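Family 88 glycosyl hydrolase (Bacteroides thetaiotaomicron, PDB 5NOA) probably acts as a glycoside hydrolase on unsaturated ends that polysaccharide lyases produce during the breakdown of plant glycans such as gum arabic. Local coordinates at residues G272-R276 with G286-T292; K334-P340 with V351-S357; A293-Y297 with A363-A367; S217-D223 with S277-H283; E200-Y204 with T259-V264. The contacts are given in a common frame with arbitrary orientation. Numbering follows the deposited sequence.

Contact 1: G272-R276 with G286-T292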
# COMPACT_ATOMS: atom_id res chain seq x y z
N GLY A 272 -6.91 7.57 -17.66
CA GLY A 272 -5.75 6.89 -17.06
C GLY A 272 -5.78 6.69 -15.55
O GLY A 272 -5.07 5.84 -15.04
N TYR A 273 -6.62 7.45 -14.88
CA TYR A 273 -6.85 7.29 -13.45
C TYR A 273 -8.00 6.35 -13.17
O TYR A 273 -8.75 5.98 -14.08
CB TYR A 273 -7.03 8.66 -12.78
CG TYR A 273 -8.13 9.52 -13.32
CD1 TYR A 273 -9.46 9.27 -13.01
CD2 TYR A 273 -7.86 10.58 -14.15
CE1 TYR A 273 -10.47 10.08 -13.50
CE2 TYR A 273 -8.86 11.37 -14.65
CZ TYR A 273 -10.18 11.12 -14.31
OH TYR A 273 -11.21 11.90 -14.77
N TRP A 274 -8.15 6.02 -11.89
CA TRP A 274 -9.31 5.36 -11.36
C TRP A 274 -10.07 6.33 -10.47
O TRP A 274 -9.47 7.03 -9.67
CB TRP A 274 -8.93 4.13 -10.56
CG TRP A 274 -8.52 2.96 -11.42
CD1 TRP A 274 -9.26 1.87 -11.68
CD2 TRP A 274 -7.24 2.74 -12.04
NE1 TRP A 274 -8.54 0.98 -12.44
CE2 TRP A 274 -7.30 1.49 -12.66
CE3 TRP A 274 -6.06 3.46 -12.12
CZ2 TRP A 274 -6.23 0.96 -13.35
CZ3 TRP A 274 -5.00 2.93 -12.81
CH2 TRP A 274 -5.09 1.69 -13.39
N THR A 275 -11.37 6.34 -10.61
CA THR A 275 -12.22 7.20 -9.79
C THR A 275 -12.43 6.58 -8.42
O THR A 275 -12.31 5.35 -8.23
CB THR A 275 -13.57 7.47 -10.50
OG1 THR A 275 -14.14 6.24 -10.95
CG2 THR A 275 -13.39 8.37 -11.68
N ARG A 276 -12.76 7.45 -7.48
CA ARG A 276 -12.94 7.05 -6.10
C ARG A 276 -13.89 5.86 -5.94
O ARG A 276 -13.60 4.96 -5.13
CB ARG A 276 -13.38 8.26 -5.26
CG ARG A 276 -12.26 9.25 -4.99
CD ARG A 276 -12.76 10.57 -4.47
NE ARG A 276 -13.33 11.35 -5.55
CZ ARG A 276 -14.01 12.47 -5.38
NH1 ARG A 276 -14.23 12.96 -4.16
NH2 ARG A 276 -14.47 13.13 -6.41
N GLY A 286 -13.93 12.54 -11.38
CA GLY A 286 -12.67 13.15 -11.66
C GLY A 286 -11.48 12.38 -11.10
O GLY A 286 -11.60 11.28 -10.50
N PRO A 287 -10.28 12.93 -11.31
CA PRO A 287 -9.07 12.25 -10.94
C PRO A 287 -8.93 11.95 -9.43
O PRO A 287 -9.37 12.70 -8.58
CB PRO A 287 -7.97 13.25 -11.29
CG PRO A 287 -8.57 14.39 -11.90
CD PRO A 287 -10.02 14.24 -11.95
N GLU A 288 -8.24 10.87 -9.14
CA GLU A 288 -7.76 10.62 -7.78
C GLU A 288 -6.43 9.92 -7.90
O GLU A 288 -6.27 9.05 -8.76
CB GLU A 288 -8.78 9.85 -6.96
CG GLU A 288 -8.52 9.92 -5.44
CD GLU A 288 -7.42 9.04 -4.91
OE1 GLU A 288 -7.38 7.86 -5.30
OE2 GLU A 288 -6.63 9.51 -4.01
N THR A 289 -5.49 10.27 -7.02
CA THR A 289 -4.11 9.83 -7.17
C THR A 289 -3.73 8.60 -6.40
O THR A 289 -2.92 7.81 -6.88
CB THR A 289 -3.19 10.99 -6.86
OG1 THR A 289 -3.41 12.01 -7.82
CG2 THR A 289 -1.71 10.63 -6.83
N SER A 290 -4.17 8.48 -5.15
CA SER A 290 -3.64 7.41 -4.31
C SER A 290 -3.98 6.02 -4.82
O SER A 290 -3.09 5.16 -4.92
CB SER A 290 -4.03 7.60 -2.84
OG SER A 290 -5.42 7.57 -2.64
N GLY A 291 -5.24 5.79 -5.16
CA GLY A 291 -5.60 4.48 -5.77
C GLY A 291 -4.83 4.24 -7.04
O GLY A 291 -4.16 3.23 -7.19
N THR A 292 -4.89 5.21 -7.94
CA THR A 292 -4.19 5.12 -9.18
C THR A 292 -2.71 4.78 -8.98
O THR A 292 -2.15 3.94 -9.69
CB THR A 292 -4.31 6.43 -9.97
OG1 THR A 292 -5.68 6.72 -10.18
CG2 THR A 292 -3.59 6.43 -11.32
O HOH W 1 -7.57 6.33 -7.58
O HOH W 2 -12.90 10.32 -8.23
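The two segments run in opposite directions. The CA atoms of Y273 and T292 are 5.5 Å apart, and those of T275 and E288 6.0 Å. Segment 272-276 is irregular, whereas segment 286-292 passes from loop into helix. E288 is the N-cap of that helix. E288 OE1 accepts from G291 N at 3.0 Å, and E288 OE2 from S290 N at 2.9 Å. One direct hydrogen bond crosses between the segments, from W274 N to T292 OG1 (3.1 Å). T292 OG1 also donates to E288 O at 2.8 Å, so this hydroxyl links loop and helix start. Water 1 accepts from T292 N and lies near W274 O (2.9 Å) and E288 OE1 (2.8 Å). Water 2 joins R276 N and NE to G286 O. Among the side chains, the Y273 ring covers P287, whose CA lies 3.5 Å from the ring centroid, almost on the normal: a CH-pi contact. R276 CG packs on E288 CG at 3.8 Å, and R276 NH1 forms a salt bridge with E343. The contact sits at the N-terminal end of helix 289-304. W274, P287 and T292 also touch helix 310-328, while W274 NE1 bonds V264 O of helix 250-266.

Contact 2: K334-P340 with V351-S357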
# COMPACT_ATOMS: atom_id res chain seq x y z
N LYS A 334 5.24 18.45 -5.41
CA LYS A 334 4.00 18.13 -4.70
C LYS A 334 3.18 17.13 -5.51
O LYS A 334 3.10 17.21 -6.74
CB LYS A 334 3.22 19.42 -4.45
CG LYS A 334 1.99 19.21 -3.61
CD LYS A 334 1.35 20.55 -3.24
CE LYS A 334 0.12 20.34 -2.39
NZ LYS A 334 -0.45 21.65 -1.98
N ILE A 335 2.59 16.16 -4.83
CA ILE A 335 1.69 15.18 -5.43
C ILE A 335 0.27 15.56 -5.08
O ILE A 335 -0.14 15.48 -3.94
CB ILE A 335 1.98 13.77 -4.90
CG1 ILE A 335 3.44 13.36 -5.19
CG2 ILE A 335 1.00 12.75 -5.47
CD1 ILE A 335 3.85 13.54 -6.63
N GLY A 336 -0.50 15.96 -6.10
CA GLY A 336 -1.87 16.40 -5.90
C GLY A 336 -2.93 15.38 -6.22
O GLY A 336 -2.63 14.24 -6.55
N TYR A 337 -4.20 15.81 -6.11
CA TYR A 337 -5.39 14.99 -6.33
C TYR A 337 -5.44 13.77 -5.42
O TYR A 337 -6.07 12.76 -5.77
CB TYR A 337 -5.59 14.63 -7.80
CG TYR A 337 -5.94 15.77 -8.70
CD1 TYR A 337 -7.23 16.26 -8.76
CD2 TYR A 337 -4.99 16.30 -9.53
CE1 TYR A 337 -7.58 17.27 -9.61
CE2 TYR A 337 -5.32 17.34 -10.40
CZ TYR A 337 -6.62 17.83 -10.46
OH TYR A 337 -6.94 18.82 -11.32
N VAL A 338 -4.88 13.88 -4.23
CA VAL A 338 -4.98 12.79 -3.27
C VAL A 338 -6.28 12.92 -2.48
O VAL A 338 -6.54 13.95 -1.86
CB VAL A 338 -3.78 12.75 -2.33
CG1 VAL A 338 -3.93 11.62 -1.30
CG2 VAL A 338 -2.49 12.59 -3.12
N GLN A 339 -7.13 11.90 -2.50
CA GLN A 339 -8.37 11.94 -1.70
C GLN A 339 -7.99 12.05 -0.21
O GLN A 339 -7.31 11.19 0.30
CB GLN A 339 -9.17 10.68 -1.92
CG GLN A 339 -10.48 10.61 -1.15
CD GLN A 339 -11.23 9.31 -1.43
OE1 GLN A 339 -10.66 8.33 -1.86
NE2 GLN A 339 -12.51 9.32 -1.20
N PRO A 340 -8.45 13.12 0.48
CA PRO A 340 -8.04 13.33 1.86
C PRO A 340 -8.75 12.43 2.86
O PRO A 340 -9.90 12.05 2.63
CB PRO A 340 -8.44 14.79 2.10
CG PRO A 340 -9.48 15.08 1.13
CD PRO A 340 -9.24 14.25 -0.06
N VAL A 351 -11.92 16.04 -6.43
CA VAL A 351 -10.86 16.15 -5.41
C VAL A 351 -10.07 17.42 -5.65
O VAL A 351 -9.83 17.81 -6.79
CB VAL A 351 -9.96 14.90 -5.47
CG1 VAL A 351 -8.81 15.03 -4.48
CG2 VAL A 351 -10.76 13.66 -5.19
N ASP A 352 -9.62 18.05 -4.59
CA ASP A 352 -8.74 19.21 -4.68
C ASP A 352 -7.44 18.84 -5.39
O ASP A 352 -6.70 17.92 -4.98
CB ASP A 352 -8.46 19.66 -3.25
CG ASP A 352 -7.44 20.79 -3.13
OD1 ASP A 352 -7.09 21.47 -4.13
OD2 ASP A 352 -6.99 21.03 -1.97
N ALA A 353 -7.15 19.56 -6.47
CA ALA A 353 -5.90 19.38 -7.18
C ALA A 353 -4.66 19.53 -6.32
O ALA A 353 -3.64 18.93 -6.60
CB ALA A 353 -5.82 20.34 -8.36
N ASN A 354 -4.76 20.36 -5.31
CA ASN A 354 -3.66 20.66 -4.40
C ASN A 354 -3.66 19.84 -3.13
O ASN A 354 -2.90 20.11 -2.21
CB ASN A 354 -3.63 22.16 -4.13
CG ASN A 354 -3.30 22.94 -5.38
OD1 ASN A 354 -2.44 22.53 -6.16
ND2 ASN A 354 -4.02 24.02 -5.60
N SER A 355 -4.47 18.79 -3.11
CA SER A 355 -4.52 17.90 -1.98
C SER A 355 -3.43 16.88 -2.06
O SER A 355 -3.38 16.07 -3.01
CB SER A 355 -5.85 17.16 -1.95
OG SER A 355 -5.87 16.28 -0.86
N THR A 356 -2.55 16.89 -1.04
CA THR A 356 -1.50 15.90 -0.92
C THR A 356 -1.57 15.22 0.42
O THR A 356 -2.29 15.70 1.33
CB THR A 356 -0.08 16.47 -1.13
OG1 THR A 356 0.84 15.39 -1.45
CG2 THR A 356 0.45 17.24 0.07
N SER A 357 -0.82 14.15 0.58
CA SER A 357 -0.73 13.52 1.89
C SER A 357 0.51 12.64 1.91
O SER A 357 1.02 12.20 0.90
CB SER A 357 -1.92 12.64 2.20
OG SER A 357 -1.88 11.52 1.35
O HOH W 3 3.40 16.17 -1.97
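A type I beta turn, D352 to S355, docks on the irregular segment 334-340 in the connection between helices 310-328 and 358-377. D352 OD1 accepts from N354 N at 2.8 Å, an Asx turn, and D352 O accepts from S355 N at 3.0 Å. The closest CA pair is Y337-A353, at 4.5 Å. V338 and S355 bond each other twice: V338 N donates to S355 O (2.9 Å), and S355 OG donates to V338 O (2.6 Å). Y337 N donates to A353 O at 3.2 Å. T356 OG1 donates to I335 O at 2.7 Å and accepts from water 3, which in turn accepts from I335 N. K334 NZ reaches N354 O at 2.9 Å in a weak bond. At G336 a CB would fall 2.0 Å from A353 O; instead its CA approaches that oxygen at 3.2 Å. The Y337 ring lies over the turn, with A353 CA 3.5 Å from its centroid in a CH-pi contact. I335 and V338 also touch helix 358-377. This is a classic Asx turn built into a type I beta turn, here in a long helix-connecting loop consistent with the (alpha/alpha)6 barrel of the family.

Contact 3: A293-Y297 with A363-A367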
# COMPACT_ATOMS: atom_id res chain seq x y z
N ALA A 293 -2.04 5.44 -8.06
CA ALA A 293 -0.61 5.20 -7.82
C ALA A 293 -0.36 3.79 -7.32
O ALA A 293 0.55 3.11 -7.76
CB ALA A 293 -0.04 6.24 -6.85
N PHE A 294 -1.16 3.32 -6.36
CA PHE A 294 -1.01 1.96 -5.88
C PHE A 294 -1.23 0.96 -7.02
O PHE A 294 -0.54 -0.05 -7.07
CB PHE A 294 -1.95 1.64 -4.72
CG PHE A 294 -1.55 2.21 -3.38
CD1 PHE A 294 -0.30 1.95 -2.84
CD2 PHE A 294 -2.42 2.99 -2.66
CE1 PHE A 294 0.10 2.46 -1.61
CE2 PHE A 294 -2.05 3.50 -1.41
CZ PHE A 294 -0.78 3.24 -0.90
N PHE A 295 -2.20 1.21 -7.89
CA PHE A 295 -2.43 0.31 -9.02
C PHE A 295 -1.25 0.34 -9.99
O PHE A 295 -0.90 -0.70 -10.55
CB PHE A 295 -3.71 0.67 -9.77
CG PHE A 295 -4.98 0.51 -8.96
CD1 PHE A 295 -5.21 -0.59 -8.14
CD2 PHE A 295 -6.00 1.42 -9.10
CE1 PHE A 295 -6.40 -0.74 -7.46
CE2 PHE A 295 -7.18 1.28 -8.41
CZ PHE A 295 -7.39 0.20 -7.58
N THR A 296 -0.67 1.51 -10.21
CA THR A 296 0.44 1.64 -11.13
C THR A 296 1.64 0.89 -10.58
O THR A 296 2.35 0.24 -11.35
CB THR A 296 0.74 3.10 -11.36
OG1 THR A 296 -0.42 3.77 -11.82
CG2 THR A 296 1.81 3.36 -12.38
N TYR A 297 1.86 0.93 -9.27
CA TYR A 297 2.85 0.08 -8.63
C TYR A 297 2.54 -1.38 -8.80
O TYR A 297 3.36 -2.18 -9.25
CB TYR A 297 2.98 0.38 -7.12
CG TYR A 297 3.86 -0.61 -6.40
CD1 TYR A 297 5.21 -0.68 -6.67
CD2 TYR A 297 3.33 -1.51 -5.49
CE1 TYR A 297 6.02 -1.58 -6.01
CE2 TYR A 297 4.14 -2.44 -4.85
CZ TYR A 297 5.51 -2.48 -5.12
OH TYR A 297 6.34 -3.38 -4.48
N ALA A 363 2.56 6.23 -2.02
CA ALA A 363 2.06 5.48 -3.16
C ALA A 363 2.72 5.91 -4.47
O ALA A 363 3.08 5.07 -5.31
CB ALA A 363 0.54 5.63 -3.24
N PHE A 364 2.85 7.24 -4.64
CA PHE A 364 3.48 7.77 -5.83
C PHE A 364 4.92 7.25 -5.95
O PHE A 364 5.38 6.86 -7.03
CB PHE A 364 3.42 9.30 -5.82
CG PHE A 364 3.92 9.92 -7.09
CD1 PHE A 364 5.29 10.07 -7.32
CD2 PHE A 364 3.01 10.35 -8.04
CE1 PHE A 364 5.71 10.61 -8.52
CE2 PHE A 364 3.44 10.92 -9.21
CZ PHE A 364 4.79 11.02 -9.44
N LEU A 365 5.66 7.29 -4.84
CA LEU A 365 7.03 6.80 -4.85
C LEU A 365 7.11 5.34 -5.22
O LEU A 365 7.98 4.94 -6.00
CB LEU A 365 7.69 7.03 -3.50
CG LEU A 365 7.98 8.50 -3.17
CD1 LEU A 365 8.43 8.62 -1.73
CD2 LEU A 365 9.03 9.10 -4.07
N LEU A 366 6.17 4.52 -4.71
CA LEU A 366 6.15 3.10 -5.13
C LEU A 366 5.99 2.96 -6.64
O LEU A 366 6.73 2.24 -7.32
CB LEU A 366 5.02 2.35 -4.44
CG LEU A 366 5.12 2.17 -2.95
CD1 LEU A 366 3.88 1.43 -2.48
CD2 LEU A 366 6.35 1.39 -2.55
N ALA A 367 5.01 3.66 -7.18
CA ALA A 367 4.74 3.62 -8.63
C ALA A 367 5.95 4.07 -9.42
O ALA A 367 6.33 3.43 -10.41
CB ALA A 367 3.56 4.47 -8.94
O HOH W 4 5.00 1.66 -12.15
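Small residues let these two helices come close. The axes of 293-297 and 363-367 approach to 7.6 Å and run nearly the same way, at 25°. Alanines are the small bumps that let the backbones meet. A293 CB presses on the opposite backbone, 3.7 Å from A363 C and 3.8 Å from F364 N. A293 CB also meets A363 CB at 3.7 Å. One turn further on, A367 CB fills the reciprocal hollow, 3.5 Å from A293 O and 4.0 Å from T296 CB. The CA atoms of Y297 and A367 are 4.0 Å apart, the closest CA pair. Larger side chains wall the seam. The CA-to-CB bond of F294 points away, but the ring bends back and lays its face over A363 CB, 3.5 Å from the ring centroid, in a CH-pi contact. L366 is the larger bump that faces 293-297. L366 CD1 reaches the edge of the F294 ring at CE1, 4.0 Å away, and L366 CB packs on Y297 CG at 3.7 Å. No direct hydrogen bond joins the segments, but water 4 donates to T296 O at 3.1 Å and to A367 O at 2.8 Å. The near-parallel pairing is consistent with neighbouring inner helices of an (alpha/alpha)6 barrel. Around it, A293, T296 and F364 touch helix 310-328, F294 and Y297 touch helix 226-242, and F364 rests on helix 29-47.

Contact 4: S217-D223 with S277-H283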
# COMPACT_ATOMS: atom_id res chain seq x y z
N SER A 217 -23.51 2.30 -5.32
CA SER A 217 -23.13 3.67 -5.65
C SER A 217 -24.40 4.48 -5.94
O SER A 217 -25.50 3.93 -6.07
CB SER A 217 -22.20 3.71 -6.88
OG SER A 217 -22.89 3.42 -8.07
N VAL A 218 -24.28 5.80 -6.08
CA VAL A 218 -25.50 6.61 -6.25
C VAL A 218 -26.24 6.26 -7.55
O VAL A 218 -27.44 6.47 -7.63
CB VAL A 218 -25.31 8.14 -6.17
CG1 VAL A 218 -24.72 8.55 -4.83
CG2 VAL A 218 -24.50 8.65 -7.34
N ASN A 219 -25.52 5.72 -8.54
CA ASN A 219 -26.13 5.31 -9.82
C ASN A 219 -26.31 3.79 -9.97
O ASN A 219 -26.46 3.27 -11.08
CB ASN A 219 -25.27 5.85 -10.94
CG ASN A 219 -25.20 7.36 -10.87
OD1 ASN A 219 -26.24 8.03 -10.94
ND2 ASN A 219 -23.98 7.90 -10.58
N GLY A 220 -26.30 3.07 -8.85
CA GLY A 220 -26.73 1.69 -8.83
C GLY A 220 -25.65 0.66 -9.14
O GLY A 220 -25.97 -0.49 -9.36
N LYS A 221 -24.38 1.06 -9.14
CA LYS A 221 -23.28 0.15 -9.41
C LYS A 221 -22.79 -0.44 -8.10
O LYS A 221 -23.04 0.07 -7.02
CB LYS A 221 -22.11 0.86 -10.13
CG LYS A 221 -22.39 1.53 -11.47
CD LYS A 221 -22.74 0.59 -12.62
CE LYS A 221 -22.68 1.30 -13.97
NZ LYS A 221 -23.38 0.55 -15.04
N LYS A 222 -22.02 -1.52 -8.21
CA LYS A 222 -21.24 -1.96 -7.06
C LYS A 222 -20.24 -0.87 -6.69
O LYS A 222 -19.62 -0.31 -7.60
CB LYS A 222 -20.55 -3.28 -7.33
CG LYS A 222 -21.50 -4.43 -7.58
CD LYS A 222 -20.78 -5.74 -7.80
CE LYS A 222 -21.74 -6.92 -7.80
NZ LYS A 222 -21.13 -8.23 -8.07
N ASP A 223 -20.07 -0.60 -5.39
CA ASP A 223 -19.23 0.49 -4.95
C ASP A 223 -17.93 -0.06 -4.37
O ASP A 223 -17.90 -0.54 -3.23
CB ASP A 223 -19.96 1.31 -3.90
CG ASP A 223 -19.17 2.52 -3.44
OD1 ASP A 223 -18.29 3.03 -4.17
OD2 ASP A 223 -19.46 3.00 -2.30
N SER A 277 -15.01 5.82 -6.67
CA SER A 277 -15.84 4.60 -6.83
C SER A 277 -15.43 4.02 -8.18
O SER A 277 -15.70 4.60 -9.24
CB SER A 277 -17.33 4.93 -6.79
OG SER A 277 -18.12 3.76 -6.75
N MET A 278 -14.73 2.90 -8.15
CA MET A 278 -14.01 2.43 -9.35
C MET A 278 -14.92 2.17 -10.53
O MET A 278 -14.50 2.38 -11.66
CB MET A 278 -13.27 1.14 -9.01
CG MET A 278 -12.14 1.33 -8.03
SD MET A 278 -11.42 -0.23 -7.40
CE MET A 278 -10.63 -0.86 -8.89
N LEU A 279 -16.14 1.68 -10.25
CA LEU A 279 -17.08 1.29 -11.30
C LEU A 279 -18.14 2.35 -11.58
O LEU A 279 -19.04 2.10 -12.35
CB LEU A 279 -17.75 -0.04 -10.95
CG LEU A 279 -16.84 -1.20 -10.63
CD1 LEU A 279 -17.65 -2.46 -10.39
CD2 LEU A 279 -15.81 -1.47 -11.69
N ASP A 280 -18.04 3.53 -10.97
CA ASP A 280 -19.06 4.56 -11.17
C ASP A 280 -18.41 5.92 -11.12
O ASP A 280 -18.32 6.53 -10.06
CB ASP A 280 -20.16 4.46 -10.12
CG ASP A 280 -21.34 5.43 -10.38
OD1 ASP A 280 -21.21 6.30 -11.26
OD2 ASP A 280 -22.37 5.35 -9.66
N ALA A 281 -17.92 6.37 -12.28
CA ALA A 281 -17.23 7.66 -12.35
C ALA A 281 -18.10 8.83 -11.89
O ALA A 281 -17.59 9.76 -11.29
CB ALA A 281 -16.70 7.94 -13.74
N GLN A 282 -19.41 8.78 -12.09
CA GLN A 282 -20.27 9.92 -11.72
C GLN A 282 -20.55 10.01 -10.24
O GLN A 282 -20.92 11.06 -9.73
CB GLN A 282 -21.61 9.88 -12.49
CG GLN A 282 -21.51 9.72 -14.00
CD GLN A 282 -20.56 10.71 -14.62
OE1 GLN A 282 -19.62 10.33 -15.33
NE2 GLN A 282 -20.80 11.99 -14.35
N HIS A 283 -20.38 8.92 -9.51
CA HIS A 283 -20.63 8.93 -8.08
C HIS A 283 -19.73 9.94 -7.35
O HIS A 283 -20.15 10.62 -6.43
CB HIS A 283 -20.47 7.48 -7.59
CG HIS A 283 -20.52 7.30 -6.12
ND1 HIS A 283 -21.67 6.94 -5.47
CD2 HIS A 283 -19.57 7.44 -5.18
CE1 HIS A 283 -21.41 6.81 -4.18
NE2 HIS A 283 -20.14 7.10 -3.98
O HOH W 5 -23.98 10.76 -10.00
O HOH W 6 -17.42 1.24 -7.75
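Two type I beta turns, S217 to G220 and S277 to D280, bring together two helix-connecting loops of the probable (alpha/alpha)6 barrel. The polar side chains between them are held in definite rotamers. D280 is in the t rotamer, which carries its carboxylate into the first turn. There D280 OD2 accepts from S217 OG at 2.6 Å and from N219 ND2 at 3.2 Å, while D280 OD1 takes a second bond from N219 ND2 at 3.3 Å. The S217 p rotamer lets OG serve twice, since it also accepts from K221 N at 3.0 Å. H283, with chi1 t, stands its ring edge toward the turn, and its ND1 accepts from V218 N at 2.9 Å. N219 ND2 also donates to water 5, at 2.9 Å. K221 starts toward the other segment, but two m angles turn its end away; on the way its CG passes L279 O at 3.5 Å. K222 also leads away, to a salt bridge with D198. Water 6 donates to K222 O and S277 OG and accepts from L279 N. D223 OD2 is bonded by H215 NE2. The t rotamer of D223 swings the other oxygen back, so that S277 OG donates to D223 OD1 at 2.7 Å.

Contact 5: E200-Y204 with T259-V264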
# COMPACT_ATOMS: atom_id res chain seq x y z
N GLU A 200 -17.69 -12.19 -8.30
CA GLU A 200 -18.20 -11.82 -9.63
C GLU A 200 -17.46 -10.63 -10.22
O GLU A 200 -17.08 -10.62 -11.39
CB GLU A 200 -19.69 -11.59 -9.56
CG GLU A 200 -20.36 -11.29 -10.90
CD GLU A 200 -21.88 -11.28 -10.82
OE1 GLU A 200 -22.46 -11.60 -9.75
OE2 GLU A 200 -22.51 -10.97 -11.85
N ALA A 201 -17.25 -9.61 -9.40
CA ALA A 201 -16.58 -8.40 -9.88
C ALA A 201 -15.07 -8.51 -9.90
O ALA A 201 -14.39 -7.77 -10.59
CB ALA A 201 -16.97 -7.23 -9.04
N GLY A 202 -14.53 -9.39 -9.06
CA GLY A 202 -13.09 -9.50 -8.93
C GLY A 202 -12.42 -8.35 -8.20
O GLY A 202 -11.25 -8.09 -8.42
N LEU A 203 -13.14 -7.68 -7.30
CA LEU A 203 -12.62 -6.54 -6.54
C LEU A 203 -13.03 -6.70 -5.08
O LEU A 203 -13.92 -7.48 -4.75
CB LEU A 203 -13.23 -5.24 -7.11
CG LEU A 203 -12.81 -4.83 -8.52
CD1 LEU A 203 -13.58 -3.62 -8.97
CD2 LEU A 203 -11.33 -4.59 -8.65
N TYR A 204 -12.31 -5.97 -4.22
CA TYR A 204 -12.58 -5.94 -2.80
C TYR A 204 -13.42 -4.73 -2.41
O TYR A 204 -13.08 -3.59 -2.71
CB TYR A 204 -11.27 -5.85 -2.01
CG TYR A 204 -10.49 -7.15 -1.95
CD1 TYR A 204 -9.66 -7.51 -3.01
CD2 TYR A 204 -10.59 -8.02 -0.91
CE1 TYR A 204 -8.96 -8.68 -3.03
CE2 TYR A 204 -9.85 -9.22 -0.90
CZ TYR A 204 -9.09 -9.53 -1.98
OH TYR A 204 -8.37 -10.70 -2.00
N THR A 259 -6.51 -12.19 -10.51
CA THR A 259 -7.94 -11.84 -10.70
C THR A 259 -8.17 -10.36 -10.39
O THR A 259 -8.86 -9.63 -11.13
CB THR A 259 -8.89 -12.73 -9.87
OG1 THR A 259 -8.79 -12.54 -8.42
CG2 THR A 259 -8.75 -14.14 -10.25
N LEU A 260 -7.58 -9.91 -9.31
CA LEU A 260 -7.72 -8.50 -8.92
C LEU A 260 -7.09 -7.58 -9.97
O LEU A 260 -7.70 -6.59 -10.37
CB LEU A 260 -7.06 -8.30 -7.56
CG LEU A 260 -7.15 -6.92 -6.96
CD1 LEU A 260 -8.57 -6.48 -6.77
CD2 LEU A 260 -6.36 -6.83 -5.66
N ALA A 261 -5.91 -7.95 -10.45
CA ALA A 261 -5.29 -7.13 -11.49
C ALA A 261 -6.16 -6.97 -12.72
O ALA A 261 -6.29 -5.88 -13.30
CB ALA A 261 -3.94 -7.72 -11.89
N LYS A 262 -6.78 -8.07 -13.12
CA LYS A 262 -7.59 -8.04 -14.33
C LYS A 262 -8.78 -7.12 -14.19
O LYS A 262 -9.09 -6.32 -15.08
CB LYS A 262 -8.02 -9.47 -14.69
CG LYS A 262 -8.65 -9.65 -16.06
CD LYS A 262 -8.91 -11.14 -16.37
CE LYS A 262 -9.79 -11.35 -17.60
NZ LYS A 262 -9.23 -10.81 -18.85
N SER A 263 -9.42 -7.21 -13.03
CA SER A 263 -10.59 -6.35 -12.79
C SER A 263 -10.21 -4.89 -12.60
O SER A 263 -10.91 -3.99 -13.05
CB SER A 263 -11.35 -6.85 -11.58
OG SER A 263 -11.94 -8.09 -11.86
N VAL A 264 -9.07 -4.65 -11.97
CA VAL A 264 -8.53 -3.30 -11.85
C VAL A 264 -8.27 -2.71 -13.23
O VAL A 264 -8.71 -1.60 -13.55
CB VAL A 264 -7.25 -3.29 -10.98
CG1 VAL A 264 -6.48 -1.97 -11.11
CG2 VAL A 264 -7.60 -3.53 -9.53
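The bend of a small antiparallel hairpin, strands 197-198 and 203-204, packs on the side of helix 250-266. This helix is consistent with the outer layer of an (alpha/alpha)6 barrel. Segment 259-264 begins with T259, which touches 200-204 only lightly. Its OG1 turns to Y197 OH on the first strand of the hairpin. L260 follows and does most of the apolar packing. L260 CD1 meets L203 CD2 at 3.8 Å and the edge of the Y204 ring at CD1, 4.0 Å away. L260 CD1 is also 3.5 Å from G202 O, and L260 CA makes a CA-H...O contact with the same oxygen at 3.6 Å. The next two residues, A261 and K262, face other parts of the structure. One turn after T259, S263 points at the hairpin. S263 CB packs on L203 CD2 at 3.7 Å. It comes so near G202 that a CB there would lie 2.2 Å from S263 OG; the positive phi of G202 likewise suits glycine. V264 ends the segment, with CG2 4.0 Å from L203 CD2. L203 thus lies against L260, S263 and V264. A single direct hydrogen bond crosses the contact: S263 OG donates to A201 O at 2.8 Å.

How the contacts relate
From the N terminus, contact 5 opens first, at 200-204, and contact 4 follows at 217-223. Contact 5 closes at 259-264, before contact 4 closes at 277-283, so the two cross. Contact 1 opens at 272-276, still within the loop of contact 4, and closes at 286-292; these two also cross. Contact 3 opens directly afterwards, at 293-297 on the same helix, and closes only at 363-367. Contact 2, closing the loop between 334-340 and 351-357, falls wholly within that span. F295 joins contact 3 to W274, V264 and M278 of contacts 1, 5 and 4. T289 of contact 1 bonds G336 of contact 2. Together they tie the helix-connecting loops to the packed helices.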